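Long-range contacts in PUM-HD domain-containing protein (Caenorhabditis elegans, PDB 7CGF), which binds RNA through its Pumilio homology domain, the part present here in complex with RNA, and probably recognises the 3' untranslated regions of messenger RNAs: residues K39-Q44 against D75-D80; S65-V70 against W99-D104. The protein carries 2 engineered substitutions. All coordinates share one frame; numbering follows the deposited sequence.

Contact 1 of 2, residues K39-Q44 against D75-D80; sequences KFAKDQ and DELVDD. With nucleotides of chain B.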
loop_
_atom_site.group_PDB
_atom_site.type_symbol
_atom_site.label_atom_id
_atom_site.label_comp_id
_atom_site.label_asym_id
_atom_site.label_seq_id
_atom_site.Cartn_x
_atom_site.Cartn_y
_atom_site.Cartn_z
ATOM N N LYS A 39 -6.010 -14.027 31.759
ATOM C CA LYS A 39 -6.459 -12.794 32.399
ATOM C C LYS A 39 -5.420 -11.688 32.251
ATOM O O LYS A 39 -5.765 -10.539 31.936
ATOM C CB LYS A 39 -6.779 -13.050 33.880
ATOM C CG LYS A 39 -8.124 -13.702 34.129
ATOM C CD LYS A 39 -8.309 -13.955 35.628
ATOM C CE LYS A 39 -9.369 -15.014 35.930
ATOM N NZ LYS A 39 -10.741 -14.555 35.570
ATOM N N PHE A 40 -4.137 -12.017 32.441
ATOM C CA PHE A 40 -3.090 -11.014 32.299
ATOM C C PHE A 40 -3.063 -10.446 30.880
ATOM O O PHE A 40 -2.997 -9.226 30.695
ATOM C CB PHE A 40 -1.729 -11.617 32.649
ATOM C CG PHE A 40 -1.279 -11.331 34.062
ATOM C CD1 PHE A 40 -1.716 -12.106 35.118
ATOM C CD2 PHE A 40 -0.399 -10.293 34.313
ATOM C CE1 PHE A 40 -1.287 -11.840 36.417
ATOM C CE2 PHE A 40 0.034 -10.020 35.610
ATOM C CZ PHE A 40 -0.420 -10.793 36.658
ATOM N N ALA A 41 -3.131 -11.322 29.876
ATOM C CA ALA A 41 -2.916 -10.889 28.495
ATOM C C ALA A 41 -4.066 -10.034 27.982
ATOM O O ALA A 41 -3.855 -9.189 27.096
ATOM C CB ALA A 41 -2.704 -12.096 27.579
ATOM N N LYS A 42 -5.275 -10.210 28.534
ATOM C CA LYS A 42 -6.421 -9.399 28.131
ATOM C C LYS A 42 -6.564 -8.114 28.935
ATOM O O LYS A 42 -7.526 -7.363 28.713
ATOM C CB LYS A 42 -7.717 -10.217 28.230
ATOM C CG LYS A 42 -7.689 -11.416 27.323
ATOM C CD LYS A 42 -8.964 -12.252 27.392
ATOM C CE LYS A 42 -10.157 -11.505 26.843
ATOM N NZ LYS A 42 -11.389 -12.343 26.955
ATOM N N ASP A 43 -5.644 -7.859 29.860
ATOM C CA ASP A 43 -5.646 -6.676 30.707
ATOM C C ASP A 43 -4.595 -5.691 30.216
ATOM O O ASP A 43 -3.514 -6.100 29.786
ATOM C CB ASP A 43 -5.354 -7.074 32.153
ATOM C CG ASP A 43 -5.421 -5.911 33.101
ATOM O OD1 ASP A 43 -6.550 -5.567 33.520
ATOM O OD2 ASP A 43 -4.350 -5.356 33.434
ATOM N N GLN A 44 -4.924 -4.397 30.268
ATOM C CA GLN A 44 -4.015 -3.367 29.758
ATOM C C GLN A 44 -2.690 -3.401 30.513
ATOM O O GLN A 44 -1.606 -3.406 29.908
ATOM C CB GLN A 44 -4.699 -1.999 29.873
ATOM C CG GLN A 44 -3.822 -0.776 29.682
ATOM C CD GLN A 44 -3.490 -0.568 28.248
ATOM O OE1 GLN A 44 -4.039 0.316 27.586
ATOM N NE2 GLN A 44 -2.602 -1.411 27.728
ATOM N N ASP A 75 -7.069 -18.650 20.384
ATOM C CA ASP A 75 -8.252 -18.100 19.730
ATOM C C ASP A 75 -8.838 -16.939 20.515
ATOM O O ASP A 75 -9.359 -15.997 19.913
ATOM C CB ASP A 75 -9.328 -19.169 19.501
ATOM C CG ASP A 75 -10.617 -18.577 18.930
ATOM O OD1 ASP A 75 -10.598 -18.059 17.794
ATOM O OD2 ASP A 75 -11.657 -18.606 19.622
ATOM N N GLU A 76 -8.749 -16.966 21.848
ATOM C CA GLU A 76 -9.269 -15.850 22.621
ATOM C C GLU A 76 -8.337 -14.639 22.621
ATOM O O GLU A 76 -8.804 -13.511 22.821
ATOM C CB GLU A 76 -9.543 -16.295 24.057
ATOM C CG GLU A 76 -10.531 -15.402 24.764
ATOM C CD GLU A 76 -10.939 -15.958 26.106
ATOM O OE1 GLU A 76 -10.887 -17.200 26.270
ATOM O OE2 GLU A 76 -11.303 -15.154 26.991
ATOM N N LEU A 77 -7.043 -14.839 22.380
ATOM C CA LEU A 77 -6.100 -13.740 22.473
ATOM C C LEU A 77 -5.884 -13.029 21.150
ATOM O O LEU A 77 -5.546 -11.836 21.155
ATOM C CB LEU A 77 -4.742 -14.237 22.980
ATOM C CG LEU A 77 -4.726 -14.777 24.418
ATOM C CD1 LEU A 77 -3.349 -15.354 24.725
ATOM C CD2 LEU A 77 -5.095 -13.691 25.417
ATOM N N VAL A 78 -6.029 -13.718 20.010
ATOM C CA VAL A 78 -5.537 -13.110 18.769
ATOM C C VAL A 78 -6.361 -11.892 18.368
ATOM O O VAL A 78 -5.808 -10.940 17.809
ATOM C CB VAL A 78 -5.458 -14.111 17.599
ATOM C CG1 VAL A 78 -4.316 -15.093 17.820
ATOM C CG2 VAL A 78 -6.794 -14.824 17.366
ATOM N N ASP A 79 -7.676 -11.903 18.601
ATOM C CA ASP A 79 -8.476 -10.713 18.311
ATOM C C ASP A 79 -8.844 -9.953 19.574
ATOM O O ASP A 79 -9.936 -9.371 19.661
ATOM C CB ASP A 79 -9.739 -11.048 17.512
ATOM C CG ASP A 79 -10.270 -9.834 16.752
ATOM O OD1 ASP A 79 -9.427 -9.076 16.242
ATOM O OD2 ASP A 79 -11.508 -9.611 16.678
ATOM N N ASP A 80 -7.958 -9.929 20.568
ATOM C CA ASP A 80 -8.167 -9.097 21.740
ATOM C C ASP A 80 -7.311 -7.839 21.661
ATOM O O ASP A 80 -6.146 -7.885 21.246
ATOM C CB ASP A 80 -7.839 -9.849 23.025
ATOM C CG ASP A 80 -8.103 -9.007 24.243
ATOM O OD1 ASP A 80 -9.293 -8.819 24.583
ATOM O OD2 ASP A 80 -7.141 -8.508 24.840
ATOM P P A B 8 -4.986 2.678 19.463
ATOM O OP1 A B 8 -6.048 3.673 19.779
ATOM O OP2 A B 8 -3.615 3.033 18.984
ATOM O "O5'" A B 8 -4.738 1.835 20.780
ATOM C "C5'" A B 8 -5.819 1.353 21.560
ATOM C "C4'" A B 8 -5.370 1.111 22.975
ATOM O "O4'" A B 8 -4.335 0.080 22.983
ATOM C "C3'" A B 8 -4.760 2.329 23.671
ATOM O "O3'" A B 8 -5.102 2.277 25.054
ATOM C "C2'" A B 8 -3.265 2.074 23.525
ATOM O "O2'" A B 8 -2.455 2.753 24.467
ATOM C "C1'" A B 8 -3.220 0.558 23.702
ATOM N N9 A B 8 -2.007 -0.097 23.198
ATOM C C8 A B 8 -1.343 0.169 22.036
ATOM N N7 A B 8 -0.268 -0.572 21.865
ATOM C C5 A B 8 -0.248 -1.401 22.994
ATOM C C6 A B 8 0.619 -2.413 23.426
ATOM N N6 A B 8 1.699 -2.838 22.761
ATOM N N1 A B 8 0.338 -3.016 24.605
ATOM C C2 A B 8 -0.730 -2.629 25.309
ATOM N N3 A B 8 -1.612 -1.695 24.995
ATOM C C4 A B 8 -1.318 -1.111 23.821
HETATM O O HOH W 1 -9.589 -7.380 26.798
#

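Contact 2 of 2, residues S65-V70 against W99-D104; sequences SIFDEV and WARLVD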
loop_
_atom_site.group_PDB
_atom_site.type_symbol
_atom_site.label_atom_id
_atom_site.label_comp_id
_atom_site.label_asym_id
_atom_site.label_seq_id
_atom_site.Cartn_x
_atom_site.Cartn_y
_atom_site.Cartn_z
ATOM N N SER A 65 7.700 -20.521 29.501
ATOM C CA SER A 65 6.788 -20.952 30.564
ATOM C C SER A 65 5.358 -20.482 30.335
ATOM O O SER A 65 4.419 -21.102 30.851
ATOM C CB SER A 65 7.271 -20.456 31.933
ATOM O OG SER A 65 7.007 -19.064 32.149
ATOM N N ILE A 66 5.162 -19.369 29.621
ATOM C CA ILE A 66 3.802 -18.939 29.310
ATOM C C ILE A 66 3.350 -19.406 27.939
ATOM O O ILE A 66 2.190 -19.181 27.579
ATOM C CB ILE A 66 3.619 -17.409 29.403
ATOM C CG1 ILE A 66 4.549 -16.687 28.421
ATOM C CG2 ILE A 66 3.772 -16.906 30.839
ATOM C CD1 ILE A 66 4.140 -15.251 28.188
ATOM N N PHE A 67 4.207 -20.087 27.178
ATOM C CA PHE A 67 3.842 -20.379 25.794
ATOM C C PHE A 67 2.716 -21.400 25.709
ATOM O O PHE A 67 1.840 -21.276 24.851
ATOM C CB PHE A 67 5.055 -20.845 24.994
ATOM C CG PHE A 67 4.750 -21.080 23.540
ATOM C CD1 PHE A 67 4.492 -20.008 22.684
ATOM C CD2 PHE A 67 4.715 -22.366 23.022
ATOM C CE1 PHE A 67 4.202 -20.219 21.351
ATOM C CE2 PHE A 67 4.428 -22.580 21.682
ATOM C CZ PHE A 67 4.171 -21.503 20.847
ATOM N N ASP A 68 2.699 -22.410 26.588
ATOM C CA ASP A 68 1.608 -23.379 26.538
ATOM C C ASP A 68 0.258 -22.709 26.749
ATOM O O ASP A 68 -0.734 -23.103 26.129
ATOM C CB ASP A 68 1.808 -24.485 27.577
ATOM C CG ASP A 68 2.735 -25.578 27.092
ATOM O OD1 ASP A 68 3.206 -25.499 25.940
ATOM O OD2 ASP A 68 2.993 -26.523 27.868
ATOM N N GLU A 69 0.192 -21.710 27.639
ATOM C CA GLU A 69 -1.075 -21.024 27.866
ATOM C C GLU A 69 -1.420 -20.075 26.715
ATOM O O GLU A 69 -2.605 -19.905 26.405
ATOM C CB GLU A 69 -1.054 -20.268 29.200
ATOM C CG GLU A 69 -1.158 -21.153 30.461
ATOM C CD GLU A 69 -2.551 -21.709 30.722
ATOM O OE1 GLU A 69 -3.529 -21.260 30.083
ATOM O OE2 GLU A 69 -2.673 -22.606 31.593
ATOM N N VAL A 70 -0.419 -19.454 26.077
ATOM C CA VAL A 70 -0.696 -18.684 24.857
ATOM C C VAL A 70 -1.308 -19.586 23.791
ATOM O O VAL A 70 -2.314 -19.239 23.153
ATOM C CB VAL A 70 0.581 -17.998 24.336
ATOM C CG1 VAL A 70 0.344 -17.414 22.938
ATOM C CG2 VAL A 70 1.034 -16.903 25.292
ATOM N N TRP A 99 7.502 -20.852 16.365
ATOM C CA TRP A 99 6.719 -20.396 15.217
ATOM C C TRP A 99 5.777 -21.481 14.710
ATOM O O TRP A 99 4.595 -21.220 14.451
ATOM C CB TRP A 99 7.645 -19.960 14.090
ATOM C CG TRP A 99 8.379 -18.690 14.305
ATOM C CD1 TRP A 99 8.232 -17.793 15.328
ATOM C CD2 TRP A 99 9.394 -18.171 13.456
ATOM N NE1 TRP A 99 9.098 -16.739 15.157
ATOM C CE2 TRP A 99 9.819 -16.944 14.012
ATOM C CE3 TRP A 99 9.991 -18.627 12.276
ATOM C CZ2 TRP A 99 10.817 -16.166 13.427
ATOM C CZ3 TRP A 99 10.973 -17.858 11.695
ATOM C CH2 TRP A 99 11.374 -16.631 12.268
ATOM N N ALA A 100 6.287 -22.705 14.532
ATOM C CA ALA A 100 5.456 -23.751 13.943
ATOM C C ALA A 100 4.292 -24.119 14.857
ATOM O O ALA A 100 3.158 -24.274 14.388
ATOM C CB ALA A 100 6.303 -24.979 13.612
ATOM N N ARG A 101 4.543 -24.246 16.165
ATOM C CA ARG A 101 3.465 -24.562 17.093
ATOM C C ARG A 101 2.430 -23.449 17.137
ATOM O O ARG A 101 1.229 -23.717 17.261
ATOM C CB ARG A 101 4.014 -24.815 18.499
ATOM C CG ARG A 101 4.723 -26.148 18.662
ATOM C CD ARG A 101 5.288 -26.271 20.080
ATOM N NE ARG A 101 4.236 -26.185 21.092
ATOM C CZ ARG A 101 4.463 -26.042 22.395
ATOM N NH1 ARG A 101 3.443 -25.966 23.248
ATOM N NH2 ARG A 101 5.712 -25.960 22.843
ATOM N N LEU A 102 2.874 -22.195 17.022
ATOM C CA LEU A 102 1.930 -21.084 17.092
ATOM C C LEU A 102 1.097 -20.988 15.814
ATOM O O LEU A 102 -0.106 -20.717 15.876
ATOM C CB LEU A 102 2.682 -19.777 17.373
ATOM C CG LEU A 102 1.807 -18.560 17.675
ATOM C CD1 LEU A 102 0.831 -18.872 18.789
ATOM C CD2 LEU A 102 2.660 -17.346 18.000
ATOM N N VAL A 103 1.713 -21.212 14.648
ATOM C CA VAL A 103 0.927 -21.304 13.417
ATOM C C VAL A 103 -0.102 -22.428 13.523
ATOM O O VAL A 103 -1.268 -22.251 13.157
ATOM C CB VAL A 103 1.842 -21.489 12.192
ATOM C CG1 VAL A 103 0.990 -21.803 10.949
ATOM C CG2 VAL A 103 2.674 -20.249 11.946
ATOM N N ASP A 104 0.298 -23.591 14.067
ATOM C CA ASP A 104 -0.661 -24.687 14.233
ATOM C C ASP A 104 -1.847 -24.269 15.089
ATOM O O ASP A 104 -2.971 -24.751 14.879
ATOM C CB ASP A 104 0.004 -25.905 14.887
ATOM C CG ASP A 104 0.819 -26.743 13.918
ATOM O OD1 ASP A 104 0.542 -26.743 12.701
ATOM O OD2 ASP A 104 1.743 -27.437 14.402
#

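Contact 1 of 2, residues K39-Q44 against D75-D80
Lys42 and Glu76 carry the charged part of the contact: Lys42 NZ donates to Glu76 OE2 over 2.8 Å, a salt bridge that uses the lone pair of OE2 facing away from OE1. The two side chains cross at about a right angle, and a bend in the lysine chain (chi3 67°) places CE 3.6 Å from Asp80 OD1. Asp80 caps the turn that leads into helix 83-89, OD2 accepting from Phe82 N and Gly83 N; its OD1 takes a bond from a water that also donates to Lys42 O at 2.8 Å, tying the two turns together. Apolar packing lies beside these bonds, with Leu77 CD2 3.6 Å from Ala41 CB and 3.9 Å from Lys42 CG. Toward the RNA, Gln44 NE2 donates to N3 of A8 of chain B (2.9 Å, 163° at the hydrogen), and its OE1 receives a weak bond from O3'. A methionine in place of Lys42 removes the positive charge near Asp80 and would probably leave Glu76 without its cationic mate. Two successive predicted Pumilio repeats are thus joined by a lysine set between two carboxylates, one paired directly and one probably steadied by longer-range attraction, close to Gln44 at the adenine.

Contact 2 of 2, residues S65-V70 against W99-D104
Asp68 OD1 receives Arg101 NH1 at 2.7 Å, in a salt bridge with an angle of 156° at the hydrogen. The oxygen lies in the guanidinium plane and is approached nearly along its own C-O axis, while the carboxylate is turned 63° from that plane. Only one N-H is engaged by Asp68 here, so this is a single-bonded bridge and not a two-pronged one. The same guanidinium lies against Phe67, whose CE2 stands 3.5 Å above the guanidinium centre. Ring and guanidinium are almost perpendicular (86°), and the arginine meets the rim of the ring: CZ lies near the ring plane and CB within it. This is an edge contact, with the arginine carrying the face, and differs from a cation-pi stack over the ring. Phe67 gets there with CG anti to its backbone N, and its CZ also comes 4.2 Å from Leu102 CB. A looser touch, Val70 CG1 to Leu102 CD1 at 4.4 Å, adds apolar packing between the two helices. Phe67 is further enclosed by His98, stacked on its ring, and by Phe90. This is helix-to-helix packing within the Pumilio repeat array, a salt bridge between exposed side chains flanking a buried phenylalanine. The contact joins helix 67-72 to helix 99-106; Val70 also packs on Leu37 of helix 37-41, and Leu102 on Phe90 and Phe91 in the loop that precedes helix 99-106.

Overall arrangement
Contacts 1 and 2 lie near the N-terminal end of the all-helical Pumilio homology domain, their centres 14 Å apart. Their segments alternate along the chain: 39-44, 65-70, 75-80, then 99-104. Helices 67-72 and 74-78, which follow one another, bring the two contacts together, and Leu77 CD1 packs 4.3 Å from Val70 CA. Leu37 of helix 37-41 also touches both Val70 and Leu77, linking the two packing sites. Contact 1 includes a residue bound to the RNA, whereas the nearest atom of contact 2 is about 13 Å from it. As in other stacked Pumilio repeats, contact 1 joins two predicted repeats, while contact 2 straddles their predicted boundary, with Val70 and Leu102 in the same one.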